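Local coordinates for protein putative aspartyl-tRNA synthetase (PDB 6OD8) that probably charges tRNA(Asp) with L-aspartate at the expense of ATP, as a class II aminoacyl-tRNA synthetase, at residues A[494-499]-A[504-509]; A[457-462]-A[510-515]; A[322-327]-A[448-453]. One frame throughout, in Å; residues are numbered along the deposited sequence.

Contact 1 of 3, residues A[494-499]-A[504-509]; sequences LLLARA and VDLTPI
Ala499 and Leu506 meet with the methyl of one against the branch point of the other, Ala499 CB lying 3.7 Å from Leu506 CG. Both leucine methyls reach round that small group, and Leu506 CD1 goes on to touch Leu496 CD2 at 3.8 Å, so the leucine bridges two residues one turn apart on the helix. Leu506 CG stands anti to its carbonyl carbon (chi1 -67°), which swings the branched end toward the helix. Beside this apolar patch runs the single hydrogen bond between the segments: Val504 N donates to Ala499 O at 2.8 Å, nearly straight at 165°. It links residues five positions apart and draws the chain back on itself as it leaves helix 492-501. The valine side chain settles by the same alanine.

Further out, Asp505 braces its own turn, with Asp505 OD2 taking a bond from Thr507 OG1 on the syn side at 2.8 Å and Asp505 OD1 a weak one from Thr507 N. Ile509 N bonds to Leu506 O in a tighter turn, and Ile509 is the N-cap residue of helix 510-514. Phe458 and Val513 pack on Leu506 as well, and Arg498 reaches to Glu462 and Pro457.

Across the segments, then, the chemistry is that of the chain's return after helix 492-501, where one directional backbone bond fixes where Val504 comes back and aliphatic contact supplies the rest, with no charge crossing it.

Contact 2 of 3, residues A[457-462]-A[510-515]; sequences PFYTME and KEYVDS. With EDO (1,2-ethanediol), chain F; EDO (1,2-ethanediol), chain C; FMT (formic acid), chain L.
Tyr459 and Tyr512 come together through a hydroxyl set against a methylene: Tyr512 OH lies 3.3 Å from Tyr459 CB, and no hydrogen bond crosses between the segments. The polar need of that hydroxyl is met by Gln280 of helix 276-283, which bonds to it. The side chain of Tyr459 lies roughly perpendicular to that of Tyr512, whereas Phe458 and Tyr512 pass antiparallel, with Phe458 CE1 4.0 Å from Tyr512 CE2 and their rings meeting obliquely.

A type I turn from Pro457 to Thr460, closed by Thr460 N on Pro457 O at 3.1 Å, presents Phe458 and Tyr459 as neighbours. CG of each sits between the backbone N and the carbonyl carbon (chi1 68° and 47°), and the two rings come to pack on one another, Tyr459 CD2 lying 3.7 Å above the rim of one Phe458 face. On the helix side, Tyr512 CG is anti to its backbone N (chi1 163°), which carries the ring out to the turn. Ser515 OG meets Tyr512 O on a lone pair at 2.7 Å, and a formic acid molecule, probably from the crystallisation liquor, accepts from Tyr512 N.

Phe516 adds to the aromatic group, meeting Tyr512 edge-to-face. Chemically this is a small aromatic cluster joining a turn to a short helix, where Tyr512 CE2 packs on Phe458 while the hydroxyl touches a methylene and takes its polar partner from Gln280.

Contact 3 of 3, residues A[322-327]-A[448-453]; sequences EHYYEV and SDRFPS. With EDO (1,2-ethanediol), chain E.
The CA atoms of Tyr325 and Asp449 lie 9.6 Å apart, a wide gap between the start of a helix and the end of a strand. The two tyrosines Tyr324 and Tyr325 span most of it. Asp449 CG lies anti to its backbone N (chi1 -173°), sending the carboxylate out to the phenols, which divide it between them: Tyr324 OH donates to Asp449 OD1 at 2.5 Å, and Tyr325 OH to Asp449 OD2, also at 2.5 Å. Both bonds are very short. The carboxylate is turned 41° from the Tyr324 ring and 47° from that of Tyr325, each oxygen arriving near the plane of its ring, at the edge. Gripped at both oxygens, the group is held against rotation.

Tyr324 OH also accepts from a water at 2.8 Å, and the same water accepts from Arg450 NE at 2.7 Å; the guanidinium has a stronger partner in Asp465. An ethanediol, probably from the crystallisation liquor, gives Asp449 OD2 a weak further bond.

His323 backs the second phenol. His323 ND1 accepts from Tyr325 N at 2.9 Å, in the imidazole plane, while His323 CE1 lies 3.2 Å above the centre of the Tyr325 ring. With Glu326, whose OE2 accepts from His323 N, the histidine forms a capping box at the head of the helix. Glu322 and Tyr324 N reach over to the second subunit, bonding to its Thr67 and Ser65 among others.

In the fold, helix 325-342 is thereby tied to the end of strand 445-449, which lies between strands 472-477 and 400-403 in the large sheet of the class II synthetase domain.

In the fold
From the N terminus, contact 3 comes first: it closes a loop of 120 residues, rich in helix, between the head of helix 325-342 and the end of strand 445-449. Contact 2 opens soon afterwards and closes over strands 472-477 and 480-487 and helix 492-501, returning at helix 510-514. Contact 1 is nested within it, a short closure linking helix 492-501 to the loop that follows; contact 3 stands in series with both. The centres of contacts 1 and 2 are about 7 Å apart, those of contacts 1 and 3 about 21 Å. Arg498 joins all three, making a salt bridge to Glu462 and a probable hydrogen bond to Ser453.

Contact 1 of 3, residues A[494-499]-A[504-509]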
loop_
_atom_site.group_PDB
_atom_site.type_symbol
_atom_site.label_atom_id
_atom_site.label_comp_id
_atom_site.label_asym_id
_atom_site.label_seq_id
_atom_site.Cartn_x
_atom_site.Cartn_y
_atom_site.Cartn_z
ATOM N N LEU A 494 -10.134 -27.644 16.960
ATOM C CA LEU A 494 -10.956 -26.686 17.696
ATOM C C LEU A 494 -11.559 -25.648 16.769
ATOM O O LEU A 494 -12.654 -25.135 17.036
ATOM C CB LEU A 494 -10.141 -26.010 18.790
ATOM C CG LEU A 494 -10.008 -26.823 20.075
ATOM C CD1 LEU A 494 -9.150 -26.073 21.070
ATOM C CD2 LEU A 494 -11.387 -27.123 20.666
ATOM N N LEU A 495 -10.858 -25.321 15.677
ATOM C CA LEU A 495 -11.401 -24.379 14.710
ATOM C C LEU A 495 -12.637 -24.955 14.016
ATOM O O LEU A 495 -13.634 -24.252 13.831
ATOM C CB LEU A 495 -10.300 -24.004 13.705
ATOM C CG LEU A 495 -10.622 -23.092 12.532
ATOM C CD1 LEU A 495 -10.938 -21.688 13.003
ATOM C CD2 LEU A 495 -9.445 -23.074 11.570
ATOM N N LEU A 496 -12.606 -26.239 13.660
ATOM C CA LEU A 496 -13.812 -26.861 13.110
ATOM C C LEU A 496 -14.916 -26.949 14.163
ATOM O O LEU A 496 -16.097 -26.736 13.858
ATOM C CB LEU A 496 -13.479 -28.245 12.546
ATOM C CG LEU A 496 -12.634 -28.295 11.264
ATOM C CD1 LEU A 496 -12.124 -29.704 11.013
ATOM C CD2 LEU A 496 -13.429 -27.793 10.060
ATOM N N ALA A 497 -14.545 -27.233 15.413
ATOM C CA ALA A 497 -15.537 -27.341 16.477
ATOM C C ALA A 497 -16.244 -26.010 16.727
ATOM O O ALA A 497 -17.463 -25.983 16.940
ATOM C CB ALA A 497 -14.873 -27.854 17.754
ATOM N N ARG A 498 -15.506 -24.891 16.721
ATOM C CA ARG A 498 -16.179 -23.615 16.948
ATOM C C ARG A 498 -17.067 -23.253 15.758
ATOM O O ARG A 498 -18.188 -22.761 15.942
ATOM C CB ARG A 498 -15.173 -22.501 17.260
ATOM C CG ARG A 498 -15.851 -21.145 17.599
ATOM C CD ARG A 498 -14.894 -20.049 18.126
ATOM N NE ARG A 498 -15.477 -18.718 17.933
ATOM C CZ ARG A 498 -16.411 -18.191 18.723
ATOM N NH1 ARG A 498 -16.843 -18.863 19.785
ATOM N NH2 ARG A 498 -16.905 -16.991 18.468
ATOM N N ALA A 499 -16.604 -23.528 14.534
ATOM C CA ALA A 499 -17.438 -23.287 13.358
ATOM C C ALA A 499 -18.728 -24.100 13.416
ATOM O O ALA A 499 -19.798 -23.610 13.038
ATOM C CB ALA A 499 -16.659 -23.609 12.082
ATOM N N VAL A 504 -21.446 -22.504 11.081
ATOM C CA VAL A 504 -20.723 -21.934 9.950
ATOM C C VAL A 504 -20.164 -23.065 9.103
ATOM O O VAL A 504 -19.600 -24.039 9.624
ATOM C CB VAL A 504 -19.600 -20.983 10.407
ATOM C CG1 VAL A 504 -18.757 -20.566 9.215
ATOM C CG2 VAL A 504 -20.185 -19.765 11.103
ATOM N N ASP A 505 -20.316 -22.927 7.789
ATOM C CA ASP A 505 -19.965 -23.969 6.841
ATOM C C ASP A 505 -18.549 -23.724 6.335
ATOM O O ASP A 505 -18.282 -22.708 5.684
ATOM C CB ASP A 505 -20.968 -23.969 5.687
ATOM C CG ASP A 505 -20.606 -24.946 4.597
ATOM O OD1 ASP A 505 -20.191 -26.077 4.934
ATOM O OD2 ASP A 505 -20.746 -24.580 3.408
ATOM N N LEU A 506 -17.645 -24.646 6.637
ATOM C CA LEU A 506 -16.253 -24.496 6.248
ATOM C C LEU A 506 -15.910 -25.257 4.975
ATOM O O LEU A 506 -14.766 -25.159 4.506
ATOM C CB LEU A 506 -15.324 -24.932 7.386
ATOM C CG LEU A 506 -15.302 -24.078 8.662
ATOM C CD1 LEU A 506 -13.928 -24.111 9.298
ATOM C CD2 LEU A 506 -15.747 -22.631 8.438
ATOM N N THR A 507 -16.875 -25.973 4.385
ATOM C CA THR A 507 -16.631 -26.623 3.095
ATOM C C THR A 507 -16.032 -25.693 2.041
ATOM O O THR A 507 -15.175 -26.160 1.272
ATOM C CB THR A 507 -17.911 -27.284 2.532
ATOM O OG1 THR A 507 -18.906 -26.299 2.193
ATOM C CG2 THR A 507 -18.490 -28.291 3.519
ATOM N N PRO A 508 -16.400 -24.412 1.936
ATOM C CA PRO A 508 -15.766 -23.568 0.918
ATOM C C PRO A 508 -14.367 -23.080 1.261
ATOM O O PRO A 508 -13.785 -22.355 0.446
ATOM C CB PRO A 508 -16.731 -22.381 0.813
ATOM C CG PRO A 508 -17.261 -22.254 2.161
ATOM C CD PRO A 508 -17.488 -23.674 2.606
ATOM N N ILE A 509 -13.792 -23.410 2.418
ATOM C CA ILE A 509 -12.459 -22.883 2.724
ATOM C C ILE A 509 -11.547 -23.957 3.305
ATOM O O ILE A 509 -10.878 -23.739 4.324
ATOM C CB ILE A 509 -12.536 -21.673 3.671
ATOM C CG1 ILE A 509 -13.365 -22.006 4.919
ATOM C CG2 ILE A 509 -13.072 -20.459 2.927
ATOM C CD1 ILE A 509 -13.396 -20.878 5.950
#

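Contact 2 of 3, residues A[457-462]-A[510-515]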
loop_
_atom_site.group_PDB
_atom_site.type_symbol
_atom_site.label_atom_id
_atom_site.label_comp_id
_atom_site.label_asym_id
_atom_site.label_seq_id
_atom_site.Cartn_x
_atom_site.Cartn_y
_atom_site.Cartn_z
ATOM N N PRO A 457 -16.436 -14.052 15.238
ATOM C CA PRO A 457 -16.356 -15.072 14.186
ATOM C C PRO A 457 -15.829 -16.405 14.697
ATOM O O PRO A 457 -15.249 -16.512 15.777
ATOM C CB PRO A 457 -15.361 -14.451 13.184
ATOM C CG PRO A 457 -15.353 -13.029 13.455
ATOM C CD PRO A 457 -15.620 -12.868 14.921
ATOM N N PHE A 458 -15.988 -17.430 13.848
ATOM C CA PHE A 458 -15.654 -18.802 14.222
ATOM C C PHE A 458 -14.163 -18.978 14.505
ATOM O O PHE A 458 -13.784 -19.889 15.247
ATOM C CB PHE A 458 -16.113 -19.784 13.117
ATOM C CG PHE A 458 -15.340 -19.657 11.826
ATOM C CD1 PHE A 458 -14.279 -20.512 11.554
ATOM C CD2 PHE A 458 -15.656 -18.668 10.900
ATOM C CE1 PHE A 458 -13.548 -20.383 10.385
ATOM C CE2 PHE A 458 -14.928 -18.530 9.716
ATOM C CZ PHE A 458 -13.874 -19.389 9.458
ATOM N N TYR A 459 -13.303 -18.151 13.908
ATOM C CA TYR A 459 -11.856 -18.276 14.101
ATOM C C TYR A 459 -11.334 -17.566 15.360
ATOM O O TYR A 459 -10.122 -17.550 15.584
ATOM C CB TYR A 459 -11.099 -17.753 12.872
ATOM C CG TYR A 459 -11.561 -16.414 12.334
ATOM C CD1 TYR A 459 -11.177 -15.219 12.947
ATOM C CD2 TYR A 459 -12.376 -16.341 11.212
ATOM C CE1 TYR A 459 -11.604 -14.006 12.465
ATOM C CE2 TYR A 459 -12.796 -15.109 10.706
ATOM C CZ TYR A 459 -12.412 -13.960 11.343
ATOM O OH TYR A 459 -12.824 -12.734 10.891
ATOM N N THR A 460 -12.207 -17.003 16.195
ATOM C CA THR A 460 -11.765 -16.304 17.403
ATOM C C THR A 460 -11.550 -17.290 18.554
ATOM O O THR A 460 -12.451 -18.071 18.880
ATOM C CB THR A 460 -12.810 -15.273 17.806
ATOM O OG1 THR A 460 -13.081 -14.431 16.680
ATOM C CG2 THR A 460 -12.303 -14.428 18.985
ATOM N N MET A 461 -10.374 -17.223 19.195
ATOM C CA MET A 461 -10.076 -18.093 20.336
ATOM C C MET A 461 -10.921 -17.715 21.547
ATOM O O MET A 461 -10.986 -16.541 21.923
ATOM C CB MET A 461 -8.587 -18.010 20.699
ATOM C CG MET A 461 -8.150 -18.968 21.835
ATOM S SD MET A 461 -8.037 -20.681 21.311
ATOM C CE MET A 461 -6.418 -20.648 20.480
ATOM N N GLU A 462 -11.574 -18.716 22.157
ATOM C CA GLU A 462 -12.359 -18.491 23.368
ATOM C C GLU A 462 -11.458 -18.415 24.611
ATOM O O GLU A 462 -10.356 -18.969 24.644
ATOM C CB GLU A 462 -13.398 -19.612 23.541
ATOM C CG GLU A 462 -14.522 -19.561 22.497
ATOM C CD GLU A 462 -15.225 -20.901 22.294
ATOM O OE1 GLU A 462 -14.963 -21.852 23.067
ATOM O OE2 GLU A 462 -16.044 -21.004 21.351
ATOM N N LYS A 510 -11.506 -25.124 2.661
ATOM C CA LYS A 510 -10.689 -26.203 3.196
ATOM C C LYS A 510 -9.208 -25.830 3.258
ATOM O O LYS A 510 -8.494 -26.314 4.140
ATOM C CB LYS A 510 -10.901 -27.482 2.383
ATOM C CG LYS A 510 -10.460 -27.417 0.926
ATOM C CD LYS A 510 -10.746 -28.731 0.200
ATOM C CE LYS A 510 -9.876 -28.879 -1.040
ATOM N NZ LYS A 510 -10.153 -27.842 -2.075
ATOM N N GLU A 511 -8.718 -24.979 2.346
ATOM C CA GLU A 511 -7.279 -24.708 2.332
ATOM C C GLU A 511 -6.853 -23.900 3.555
ATOM O O GLU A 511 -5.751 -24.086 4.090
ATOM C CB GLU A 511 -6.883 -23.977 1.044
ATOM C CG GLU A 511 -6.955 -24.834 -0.203
ATOM C CD GLU A 511 -8.257 -24.637 -0.951
ATOM O OE1 GLU A 511 -9.147 -23.934 -0.426
ATOM O OE2 GLU A 511 -8.388 -25.178 -2.063
ATOM N N TYR A 512 -7.705 -22.988 4.005
ATOM C CA TYR A 512 -7.409 -22.224 5.209
ATOM C C TYR A 512 -7.268 -23.154 6.421
ATOM O O TYR A 512 -6.278 -23.088 7.161
ATOM C CB TYR A 512 -8.513 -21.185 5.395
ATOM C CG TYR A 512 -8.666 -20.543 6.744
ATOM C CD1 TYR A 512 -7.842 -19.491 7.130
ATOM C CD2 TYR A 512 -9.679 -20.946 7.620
ATOM C CE1 TYR A 512 -7.989 -18.881 8.330
ATOM C CE2 TYR A 512 -9.843 -20.322 8.831
ATOM C CZ TYR A 512 -8.998 -19.282 9.183
ATOM O OH TYR A 512 -9.140 -18.654 10.408
ATOM N N VAL A 513 -8.241 -24.040 6.621
ATOM C CA VAL A 513 -8.151 -25.025 7.705
ATOM C C VAL A 513 -6.895 -25.882 7.533
ATOM O O VAL A 513 -6.128 -26.097 8.481
ATOM C CB VAL A 513 -9.419 -25.898 7.744
ATOM C CG1 VAL A 513 -9.289 -26.970 8.818
ATOM C CG2 VAL A 513 -10.681 -25.042 7.979
ATOM N N ASP A 514 -6.654 -26.357 6.307
ATOM C CA ASP A 514 -5.484 -27.185 6.023
ATOM C C ASP A 514 -4.174 -26.469 6.344
ATOM O O ASP A 514 -3.167 -27.132 6.640
ATOM C CB ASP A 514 -5.479 -27.598 4.550
ATOM C CG ASP A 514 -6.444 -28.721 4.255
ATOM O OD1 ASP A 514 -7.047 -29.269 5.213
ATOM O OD2 ASP A 514 -6.603 -29.043 3.055
ATOM N N SER A 515 -4.150 -25.137 6.262
ATOM C CA SER A 515 -2.908 -24.411 6.533
ATOM C C SER A 515 -2.463 -24.512 7.985
ATOM O O SER A 515 -1.318 -24.157 8.284
ATOM C CB SER A 515 -3.027 -22.930 6.145
ATOM O OG SER A 515 -3.773 -22.166 7.090
HETATM C C1 EDO F . -11.672 -23.605 22.522
HETATM O O1 EDO F . -12.570 -23.095 23.528
HETATM C C2 EDO F . -10.988 -22.441 21.795
HETATM O O2 EDO F . -11.971 -21.537 21.269
HETATM C C1 EDO C . -16.576 -24.745 20.730
HETATM O O1 EDO C . -16.037 -23.584 20.078
HETATM C C2 EDO C . -15.940 -24.914 22.110
HETATM O O2 EDO C . -16.627 -24.112 23.079
HETATM C C FMT L . -9.207 -20.331 1.580
HETATM O O1 FMT L . -8.265 -20.004 0.836
HETATM O O2 FMT L . -9.550 -21.501 1.841
#

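Contact 3 of 3, residues A[322-327]-A[448-453]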
loop_
_atom_site.group_PDB
_atom_site.type_symbol
_atom_site.label_atom_id
_atom_site.label_comp_id
_atom_site.label_asym_id
_atom_site.label_seq_id
_atom_site.Cartn_x
_atom_site.Cartn_y
_atom_site.Cartn_z
ATOM N N GLU A 322 2.421 -15.613 23.984
ATOM C CA GLU A 322 1.584 -16.097 25.077
ATOM C C GLU A 322 0.155 -15.592 25.017
ATOM O O GLU A 322 -0.753 -16.310 25.435
ATOM C CB GLU A 322 2.186 -15.675 26.446
ATOM C CG GLU A 322 3.556 -16.232 26.765
ATOM C CD GLU A 322 4.104 -15.698 28.079
ATOM O OE1 GLU A 322 3.351 -15.667 29.078
ATOM O OE2 GLU A 322 5.290 -15.322 28.113
ATOM N N HIS A 323 -0.063 -14.366 24.555
ATOM C CA HIS A 323 -1.301 -13.668 24.885
ATOM C C HIS A 323 -1.687 -12.712 23.767
ATOM O O HIS A 323 -0.831 -12.062 23.159
ATOM C CB HIS A 323 -1.124 -12.889 26.191
ATOM C CG HIS A 323 -2.395 -12.626 26.935
ATOM N ND1 HIS A 323 -3.325 -11.701 26.517
ATOM C CD2 HIS A 323 -2.864 -13.132 28.105
ATOM C CE1 HIS A 323 -4.336 -11.678 27.371
ATOM N NE2 HIS A 323 -4.073 -12.524 28.355
ATOM N N TYR A 324 -2.995 -12.584 23.538
ATOM C CA TYR A 324 -3.432 -11.605 22.559
ATOM C C TYR A 324 -3.188 -10.170 23.000
ATOM O O TYR A 324 -3.287 -9.277 22.154
ATOM C CB TYR A 324 -4.917 -11.793 22.223
ATOM C CG TYR A 324 -5.871 -11.312 23.292
ATOM C CD1 TYR A 324 -6.456 -10.048 23.210
ATOM C CD2 TYR A 324 -6.205 -12.126 24.376
ATOM C CE1 TYR A 324 -7.338 -9.602 24.172
ATOM C CE2 TYR A 324 -7.084 -11.690 25.340
ATOM C CZ TYR A 324 -7.650 -10.434 25.240
ATOM O OH TYR A 324 -8.537 -10.010 26.207
ATOM N N TYR A 325 -2.883 -9.907 24.284
ATOM C CA TYR A 325 -2.448 -8.563 24.654
ATOM C C TYR A 325 -1.188 -8.148 23.900
ATOM O O TYR A 325 -0.912 -6.951 23.803
ATOM C CB TYR A 325 -2.194 -8.442 26.169
ATOM C CG TYR A 325 -3.462 -8.434 27.004
ATOM C CD1 TYR A 325 -3.417 -8.664 28.374
ATOM C CD2 TYR A 325 -4.710 -8.204 26.416
ATOM C CE1 TYR A 325 -4.583 -8.679 29.131
ATOM C CE2 TYR A 325 -5.884 -8.203 27.175
ATOM C CZ TYR A 325 -5.806 -8.443 28.531
ATOM O OH TYR A 325 -6.952 -8.443 29.297
ATOM N N GLU A 326 -0.414 -9.107 23.366
ATOM C CA GLU A 326 0.717 -8.742 22.520
ATOM C C GLU A 326 0.245 -8.057 21.243
ATOM O O GLU A 326 0.909 -7.138 20.738
ATOM C CB GLU A 326 1.539 -9.988 22.189
ATOM C CG GLU A 326 2.116 -10.638 23.433
ATOM C CD GLU A 326 2.683 -12.023 23.160
ATOM O OE1 GLU A 326 3.311 -12.218 22.095
ATOM O OE2 GLU A 326 2.505 -12.899 24.020
ATOM N N VAL A 327 -0.892 -8.519 20.700
ATOM C CA VAL A 327 -1.532 -7.888 19.545
ATOM C C VAL A 327 -2.063 -6.510 19.909
ATOM O O VAL A 327 -1.862 -5.527 19.184
ATOM C CB VAL A 327 -2.669 -8.775 19.010
ATOM C CG1 VAL A 327 -3.372 -8.062 17.828
ATOM C CG2 VAL A 327 -2.134 -10.141 18.597
ATOM N N SER A 448 -12.389 -1.970 24.422
ATOM C CA SER A 448 -13.225 -2.834 25.241
ATOM C C SER A 448 -12.702 -4.248 25.071
ATOM O O SER A 448 -12.642 -4.750 23.947
ATOM C CB SER A 448 -14.699 -2.767 24.824
ATOM O OG SER A 448 -15.506 -3.624 25.654
ATOM N N ASP A 449 -12.369 -4.888 26.193
ATOM C CA ASP A 449 -11.599 -6.120 26.241
ATOM C C ASP A 449 -12.486 -7.319 26.586
ATOM O O ASP A 449 -13.299 -7.247 27.511
ATOM C CB ASP A 449 -10.488 -5.960 27.285
ATOM C CG ASP A 449 -9.541 -7.104 27.294
ATOM O OD1 ASP A 449 -9.285 -7.644 26.197
ATOM O OD2 ASP A 449 -9.051 -7.466 28.393
ATOM N N ARG A 450 -12.309 -8.419 25.841
ATOM C CA ARG A 450 -12.918 -9.729 26.093
ATOM C C ARG A 450 -14.380 -9.778 25.667
ATOM O O ARG A 450 -15.284 -9.841 26.514
ATOM C CB ARG A 450 -12.802 -10.128 27.567
ATOM C CG ARG A 450 -11.593 -10.943 27.922
ATOM C CD ARG A 450 -11.767 -11.593 29.295
ATOM N NE ARG A 450 -10.699 -12.550 29.570
ATOM C CZ ARG A 450 -10.844 -13.646 30.307
ATOM N NH1 ARG A 450 -12.023 -13.929 30.847
ATOM N NH2 ARG A 450 -9.812 -14.462 30.498
ATOM N N PHE A 451 -14.619 -9.812 24.363
ATOM C CA PHE A 451 -15.985 -9.763 23.857
ATOM C C PHE A 451 -16.684 -11.108 24.021
ATOM O O PHE A 451 -16.026 -12.152 24.059
ATOM C CB PHE A 451 -15.995 -9.365 22.384
ATOM C CG PHE A 451 -16.226 -7.907 22.171
ATOM C CD1 PHE A 451 -17.358 -7.456 21.515
ATOM C CD2 PHE A 451 -15.321 -6.987 22.663
ATOM C CE1 PHE A 451 -17.581 -6.086 21.319
ATOM C CE2 PHE A 451 -15.530 -5.640 22.484
ATOM C CZ PHE A 451 -16.667 -5.183 21.816
ATOM N N PRO A 452 -18.017 -11.103 24.100
ATOM C CA PRO A 452 -18.748 -12.370 24.188
ATOM C C PRO A 452 -18.561 -13.211 22.927
ATOM O O PRO A 452 -18.476 -12.687 21.807
ATOM C CB PRO A 452 -20.209 -11.932 24.366
ATOM C CG PRO A 452 -20.138 -10.500 24.792
ATOM C CD PRO A 452 -18.930 -9.943 24.121
ATOM N N SER A 453 -18.506 -14.530 23.138
ATOM C CA SER A 453 -18.272 -15.480 22.056
ATOM C C SER A 453 -19.346 -15.381 20.978
ATOM O O SER A 453 -19.058 -15.516 19.782
ATOM C CB SER A 453 -18.199 -16.891 22.646
ATOM O OG SER A 453 -18.719 -17.877 21.763
HETATM C C1 EDO E . -9.118 -4.777 30.622
HETATM O O1 EDO E . -7.934 -4.804 29.822
HETATM C C2 EDO E . -9.164 -3.485 31.437
HETATM O O2 EDO E . -8.492 -3.652 32.691
HETATM O O HOH W 1 -8.378 -11.450 28.637
#